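KLLA0E08119p (Kluyveromyces lactis, PDB 3VA7) forms the urea carboxylase part of a longer enzyme and probably uses ATP and a biotin cofactor to convert urea and bicarbonate to urea-1-carboxylate. Local coordinates at residues Asn263-Glu268 / Glu365-Ala370; Arg255-Gln260 / Gln323-Ile328. All blocks are in the same frame, centred on the assembly; numbering follows the deposited sequence.

Both interactions are buried in the biotin carboxylase part of the chain, their centres about 8 Å apart. They share one antiparallel sheet, in which strands 249-261 and 264-270 are neighbours joined by a tight connection. Interaction 1 pairs two strands of that sheet, so backbone hydrogen bonds lie beneath a charged cluster built on R367 and E268. Interaction 2 has no strand pairing: it sets a strand against a turn and the start of a helix, and side chains do the work, mainly the long arm of R255. Charge connects the two, for E325 of interaction 2 forms salt bridges with both K265 and R367 of interaction 1.

Interaction 1: residues Asn263-Glu268 / Glu365-Ala370; sequences NQKVIE and EARLYA. With GOL (glycerol), chain E.
R367 meets E268 across two antiparallel strands in a salt bridge: its NE donates to E268 OE2 at 2.7 Å, and NH2 reaches the same oxygen in a weak bond. The carboxylate oxygen lies 24° out of the guanidinium plane. Over one guanidinium face sits the methylene of K265, with CB 3.7 Å from R367 NH2, while NH1 donates to Y369 OH in the guanidinium plane at 3.1 Å. With CG anti to the carbonyl carbon (chi1 -53°) and the chain extended from CG to NE, R367 reaches the E268 carboxylate; arginine suits the place because its several N-H groups serve different partners at once. With a leucine here, E268 OE2 would probably lose its cationic mate and the Y369 hydroxyl a donor that steadies it. Y369 OH is also joined to K265 O through a water. K265 swings its ammonium away, NZ forming a salt bridge with E325 and a 3.0 Å hydrogen bond to O1 of a glycerol, probably left from crystallisation. R367 NH2 too has E325 as a partner, a grouping consistent with the bicarbonate pocket of biotin carboxylases.

The backbone positions all this. R367 N donates to V266 O at 3.0 Å, and E268 N to E365 O at 3.2 Å, where E268 and E365 form a hydrogen-bonded pair. On the other face I267 and A366 make the non-hydrogen-bonded pair, their CG1 and CB 4.0 Å apart; the small alanine suits this close approach. Strand 264-270 is flanked by strands 249-261 and 362-372, the latter pairing onward with strand 412-420, while E365 packs on P327 and I328 of helix 326-333.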
loop_
_atom_site.group_PDB
_atom_site.type_symbol
_atom_site.label_atom_id
_atom_site.label_comp_id
_atom_site.label_asym_id
_atom_site.label_seq_id
_atom_site.Cartn_x
_atom_site.Cartn_y
_atom_site.Cartn_z
ATOM N N ASN A 263 -32.613 -13.388 -0.067
ATOM C CA ASN A 263 -33.083 -13.127 -1.428
ATOM C C ASN A 263 -32.069 -12.570 -2.483
ATOM O O ASN A 263 -32.464 -12.171 -3.589
ATOM C CB ASN A 263 -34.359 -12.263 -1.370
ATOM C CG ASN A 263 -35.614 -13.108 -1.247
ATOM O OD1 ASN A 263 -35.906 -13.663 -0.180
ATOM N ND2 ASN A 263 -36.346 -13.244 -2.355
ATOM N N GLN A 264 -30.780 -12.539 -2.168
ATOM C CA GLN A 264 -29.841 -11.990 -3.127
ATOM C C GLN A 264 -28.993 -13.125 -3.713
ATOM O O GLN A 264 -28.302 -13.850 -2.981
ATOM C CB GLN A 264 -29.010 -10.908 -2.469
ATOM C CG GLN A 264 -29.841 -9.821 -1.800
ATOM C CD GLN A 264 -29.018 -8.986 -0.840
ATOM O OE1 GLN A 264 -28.116 -8.262 -1.259
ATOM N NE2 GLN A 264 -29.316 -9.084 0.463
ATOM N N LYS A 265 -29.070 -13.315 -5.031
ATOM C CA LYS A 265 -28.477 -14.504 -5.636
ATOM C C LYS A 265 -26.958 -14.495 -5.476
ATOM O O LYS A 265 -26.371 -13.408 -5.487
ATOM C CB LYS A 265 -28.926 -14.619 -7.080
ATOM C CG LYS A 265 -30.443 -14.536 -7.177
ATOM C CD LYS A 265 -30.960 -15.051 -8.515
ATOM C CE LYS A 265 -31.187 -13.927 -9.461
ATOM N NZ LYS A 265 -32.343 -14.204 -10.353
ATOM N N VAL A 266 -26.345 -15.671 -5.235
ATOM C CA VAL A 266 -24.873 -15.758 -5.128
ATOM C C VAL A 266 -24.294 -16.817 -6.035
ATOM O O VAL A 266 -23.225 -16.594 -6.615
ATOM C CB VAL A 266 -24.268 -15.890 -3.663
ATOM C CG1 VAL A 266 -25.217 -15.417 -2.589
ATOM C CG2 VAL A 266 -23.873 -17.275 -3.353
ATOM N N ILE A 267 -24.992 -17.952 -6.176
ATOM C CA ILE A 267 -24.597 -18.971 -7.148
ATOM C C ILE A 267 -25.760 -19.450 -8.007
ATOM O O ILE A 267 -26.855 -19.756 -7.500
ATOM C CB ILE A 267 -23.883 -20.205 -6.481
ATOM C CG1 ILE A 267 -22.426 -19.886 -6.184
ATOM C CG2 ILE A 267 -23.926 -21.482 -7.337
ATOM C CD1 ILE A 267 -22.145 -19.812 -4.719
ATOM N N GLU A 268 -25.503 -19.549 -9.316
ATOM C CA GLU A 268 -26.501 -20.063 -10.249
ATOM C C GLU A 268 -25.922 -21.164 -11.109
ATOM O O GLU A 268 -24.715 -21.244 -11.285
ATOM C CB GLU A 268 -27.072 -18.934 -11.109
ATOM C CG GLU A 268 -27.340 -17.630 -10.351
ATOM C CD GLU A 268 -26.161 -16.627 -10.388
ATOM O OE1 GLU A 268 -25.095 -16.899 -10.990
ATOM O OE2 GLU A 268 -26.308 -15.530 -9.814
ATOM N N GLU A 365 -21.970 -20.403 -12.151
ATOM C CA GLU A 365 -21.513 -19.032 -11.982
ATOM C C GLU A 365 -21.491 -18.716 -10.490
ATOM O O GLU A 365 -22.425 -19.064 -9.782
ATOM C CB GLU A 365 -22.458 -18.038 -12.682
ATOM C CG GLU A 365 -22.137 -16.606 -12.340
ATOM C CD GLU A 365 -22.975 -15.585 -13.084
ATOM O OE1 GLU A 365 -22.473 -15.036 -14.090
ATOM O OE2 GLU A 365 -24.115 -15.303 -12.657
ATOM N N ALA A 366 -20.432 -18.063 -10.025
ATOM C CA ALA A 366 -20.361 -17.566 -8.655
ATOM C C ALA A 366 -20.143 -16.057 -8.724
ATOM O O ALA A 366 -19.402 -15.542 -9.591
ATOM C CB ALA A 366 -19.197 -18.252 -7.875
ATOM N N ARG A 367 -20.780 -15.334 -7.822
ATOM C CA ARG A 367 -20.687 -13.890 -7.879
ATOM C C ARG A 367 -19.714 -13.360 -6.832
ATOM O O ARG A 367 -20.023 -13.363 -5.628
ATOM C CB ARG A 367 -22.063 -13.304 -7.624
ATOM C CG ARG A 367 -23.197 -13.821 -8.483
ATOM C CD ARG A 367 -24.287 -12.723 -8.501
ATOM N NE ARG A 367 -25.475 -13.070 -9.265
ATOM C CZ ARG A 367 -26.570 -12.313 -9.295
ATOM N NH1 ARG A 367 -26.617 -11.178 -8.615
ATOM N NH2 ARG A 367 -27.621 -12.690 -9.994
ATOM N N LEU A 368 -18.554 -12.893 -7.278
ATOM C CA LEU A 368 -17.585 -12.270 -6.383
ATOM C C LEU A 368 -17.974 -10.847 -6.066
ATOM O O LEU A 368 -17.975 -9.994 -6.954
ATOM C CB LEU A 368 -16.173 -12.282 -6.980
ATOM C CG LEU A 368 -14.969 -11.926 -6.059
ATOM C CD1 LEU A 368 -14.563 -13.100 -5.145
ATOM C CD2 LEU A 368 -13.749 -11.448 -6.885
ATOM N N TYR A 369 -18.287 -10.611 -4.790
ATOM C CA TYR A 369 -18.649 -9.289 -4.244
ATOM C C TYR A 369 -17.568 -8.711 -3.316
ATOM O O TYR A 369 -16.945 -9.449 -2.529
ATOM C CB TYR A 369 -19.951 -9.389 -3.435
ATOM C CG TYR A 369 -21.218 -9.549 -4.261
ATOM C CD1 TYR A 369 -21.813 -8.433 -4.846
ATOM C CD2 TYR A 369 -21.843 -10.790 -4.414
ATOM C CE1 TYR A 369 -22.969 -8.533 -5.608
ATOM C CE2 TYR A 369 -23.002 -10.908 -5.167
ATOM C CZ TYR A 369 -23.567 -9.758 -5.762
ATOM O OH TYR A 369 -24.707 -9.783 -6.547
ATOM N N ALA A 370 -17.363 -7.389 -3.375
ATOM C CA ALA A 370 -16.586 -6.666 -2.368
ATOM C C ALA A 370 -17.461 -6.508 -1.135
ATOM O O ALA A 370 -18.126 -5.481 -0.931
ATOM C CB ALA A 370 -16.183 -5.337 -2.885
HETATM C C1 GOL E . -32.376 -10.597 -10.220
HETATM O O1 GOL E . -33.510 -11.430 -10.022
HETATM C C2 GOL E . -31.576 -10.864 -11.523
HETATM O O2 GOL E . -30.604 -11.878 -11.406
HETATM C C3 GOL E . -30.767 -9.620 -11.902
HETATM O O3 GOL E . -30.351 -9.731 -13.243
HETATM O O HOH W 1 -26.875 -10.476 -5.057
#

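Interaction 2: residues Arg255-Gln260 / Gln323-Ile328; sequences RDCSLQ and QVEHPI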
loop_
_atom_site.group_PDB
_atom_site.type_symbol
_atom_site.label_atom_id
_atom_site.label_comp_id
_atom_site.label_asym_id
_atom_site.label_seq_id
_atom_site.Cartn_x
_atom_site.Cartn_y
_atom_site.Cartn_z
ATOM N N ARG A 255 -32.438 -22.053 -15.699
ATOM C CA ARG A 255 -31.363 -21.877 -14.768
ATOM C C ARG A 255 -32.008 -22.041 -13.430
ATOM O O ARG A 255 -33.151 -21.637 -13.232
ATOM C CB ARG A 255 -30.750 -20.475 -14.882
ATOM C CG ARG A 255 -30.208 -20.176 -16.255
ATOM C CD ARG A 255 -29.593 -18.786 -16.378
ATOM N NE ARG A 255 -30.553 -17.688 -16.328
ATOM C CZ ARG A 255 -30.845 -16.888 -17.353
ATOM N NH1 ARG A 255 -30.247 -17.035 -18.549
ATOM N NH2 ARG A 255 -31.737 -15.910 -17.183
ATOM N N ASP A 256 -31.256 -22.639 -12.510
ATOM C CA ASP A 256 -31.612 -22.690 -11.120
ATOM C C ASP A 256 -30.847 -21.597 -10.344
ATOM O O ASP A 256 -29.633 -21.482 -10.435
ATOM C CB ASP A 256 -31.257 -24.062 -10.630
ATOM C CG ASP A 256 -31.700 -24.306 -9.251
ATOM O OD1 ASP A 256 -31.270 -23.589 -8.303
ATOM O OD2 ASP A 256 -32.488 -25.251 -9.120
ATOM N N CYS A 257 -31.579 -20.814 -9.557
ATOM C CA CYS A 257 -31.055 -19.658 -8.874
ATOM C C CYS A 257 -31.489 -19.714 -7.436
ATOM O O CYS A 257 -31.666 -18.692 -6.759
ATOM C CB CYS A 257 -31.553 -18.382 -9.553
ATOM S SG CYS A 257 -31.020 -18.201 -11.316
ATOM N N SER A 258 -31.624 -20.936 -6.951
ATOM C CA SER A 258 -32.007 -21.196 -5.560
ATOM C C SER A 258 -31.026 -20.659 -4.503
ATOM O O SER A 258 -31.467 -20.263 -3.427
ATOM C CB SER A 258 -32.249 -22.690 -5.365
ATOM O OG SER A 258 -32.847 -23.272 -6.522
ATOM N N LEU A 259 -29.713 -20.627 -4.784
ATOM C CA LEU A 259 -28.746 -20.264 -3.729
ATOM C C LEU A 259 -28.708 -18.758 -3.497
ATOM O O LEU A 259 -27.856 -18.038 -4.021
ATOM C CB LEU A 259 -27.349 -20.869 -4.005
ATOM C CG LEU A 259 -27.253 -22.417 -3.967
ATOM C CD1 LEU A 259 -25.942 -22.945 -4.501
ATOM C CD2 LEU A 259 -27.515 -22.992 -2.564
ATOM N N GLN A 260 -29.682 -18.297 -2.729
ATOM C CA GLN A 260 -29.910 -16.883 -2.454
ATOM C C GLN A 260 -29.769 -16.615 -0.943
ATOM O O GLN A 260 -30.150 -17.439 -0.124
ATOM C CB GLN A 260 -31.327 -16.513 -2.861
ATOM C CG GLN A 260 -31.628 -16.551 -4.354
ATOM C CD GLN A 260 -33.115 -16.291 -4.681
ATOM O OE1 GLN A 260 -33.782 -15.439 -4.053
ATOM N NE2 GLN A 260 -33.632 -17.022 -5.660
ATOM N N GLN A 323 -30.461 -10.661 -17.668
ATOM C CA GLN A 323 -30.156 -10.889 -16.247
ATOM C C GLN A 323 -28.672 -11.151 -15.965
ATOM O O GLN A 323 -27.946 -11.690 -16.854
ATOM C CB GLN A 323 -30.946 -12.087 -15.731
ATOM C CG GLN A 323 -32.395 -11.830 -15.369
ATOM C CD GLN A 323 -33.027 -13.111 -14.910
ATOM O OE1 GLN A 323 -33.063 -14.062 -15.662
ATOM N NE2 GLN A 323 -33.463 -13.173 -13.678
ATOM N N VAL A 324 -28.232 -10.784 -14.744
ATOM C CA VAL A 324 -26.863 -11.011 -14.297
ATOM C C VAL A 324 -26.348 -12.440 -14.624
ATOM O O VAL A 324 -25.312 -12.582 -15.254
ATOM C CB VAL A 324 -26.626 -10.647 -12.793
ATOM C CG1 VAL A 324 -25.120 -10.884 -12.403
ATOM C CG2 VAL A 324 -27.073 -9.161 -12.437
ATOM N N GLU A 325 -27.120 -13.478 -14.311
ATOM C CA GLU A 325 -26.693 -14.876 -14.554
ATOM C C GLU A 325 -26.695 -15.375 -15.980
ATOM O O GLU A 325 -26.448 -16.585 -16.188
ATOM C CB GLU A 325 -27.486 -15.898 -13.703
ATOM C CG GLU A 325 -28.975 -15.825 -13.859
ATOM C CD GLU A 325 -29.657 -14.836 -12.897
ATOM O OE1 GLU A 325 -29.063 -13.796 -12.549
ATOM O OE2 GLU A 325 -30.805 -15.115 -12.466
ATOM N N HIS A 326 -27.001 -14.508 -16.944
ATOM C CA HIS A 326 -27.143 -14.937 -18.350
ATOM C C HIS A 326 -25.930 -15.697 -18.905
ATOM O O HIS A 326 -26.084 -16.507 -19.838
ATOM C CB HIS A 326 -27.474 -13.746 -19.292
ATOM C CG HIS A 326 -26.277 -12.907 -19.644
ATOM N ND1 HIS A 326 -25.772 -11.943 -18.795
ATOM C CD2 HIS A 326 -25.472 -12.906 -20.735
ATOM C CE1 HIS A 326 -24.701 -11.388 -19.347
ATOM N NE2 HIS A 326 -24.495 -11.955 -20.522
ATOM N N PRO A 327 -24.723 -15.435 -18.388
ATOM C CA PRO A 327 -23.597 -16.186 -18.996
ATOM C C PRO A 327 -23.621 -17.696 -18.860
ATOM O O PRO A 327 -23.061 -18.362 -19.714
ATOM C CB PRO A 327 -22.366 -15.640 -18.281
ATOM C CG PRO A 327 -22.773 -14.221 -17.767
ATOM C CD PRO A 327 -24.255 -14.396 -17.443
ATOM N N ILE A 328 -24.291 -18.275 -17.873
ATOM C CA ILE A 328 -24.247 -19.751 -17.828
ATOM C C ILE A 328 -24.987 -20.380 -19.018
ATOM O O ILE A 328 -24.518 -21.376 -19.643
ATOM C CB ILE A 328 -24.681 -20.350 -16.482
ATOM C CG1 ILE A 328 -26.110 -19.973 -16.125
ATOM C CG2 ILE A 328 -23.731 -19.905 -15.384
ATOM C CD1 ILE A 328 -26.614 -20.701 -14.939
#
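R255, on strand 249-261 of the antiparallel sheet in the ATP-grasp domain, faces I328 in the first turn of helix 326-333, their CA atoms 8.0 Å apart. The strand kinks further on: D256 OD1 accepts from S258 N to make an Asx turn, and an inverse gamma turn centred on L259 follows. In the other segment, a type I turn from Q323 to H326 leads into the helix, with Q323 O accepting from H326 N at 3.0 Å.

The arm of R255 spans the contact. Its aliphatic part lies against I328, CD to CG1 at 3.7 Å, and the bend at chi3 (-70°) then turns the guanidinium toward the turn. There NH2 has Q323 OE1 at its edge in a weak, bent bond of 2.7 Å, the planes of guanidinium and amide 57° apart; H326 N lies over one face. Arginine suits this site because its methylenes pack on I328 while its N-H groups reach several acceptors: NE pairs with E238, and NH1 bonds to T329 and Q240. Q323 OE1 in turn accepts from T301, which helps fix the amide.

E325 touches R255 with its chain alone, CG to NE at 3.5 Å. With CG set between the backbone N and the carbonyl carbon (chi1 55°) and the chain bent at chi2, its carboxylate is carried to salt bridges with K265 and R367, passing C257, whose SG is 3.3 Å from OE2. A glutamate long enough to bend this way thus presents its methylene to one arginine and its charge to another. H326 adds a second bond to the turn: ND1 donates to Q323 O at 2.9 Å, nearly in the ring plane.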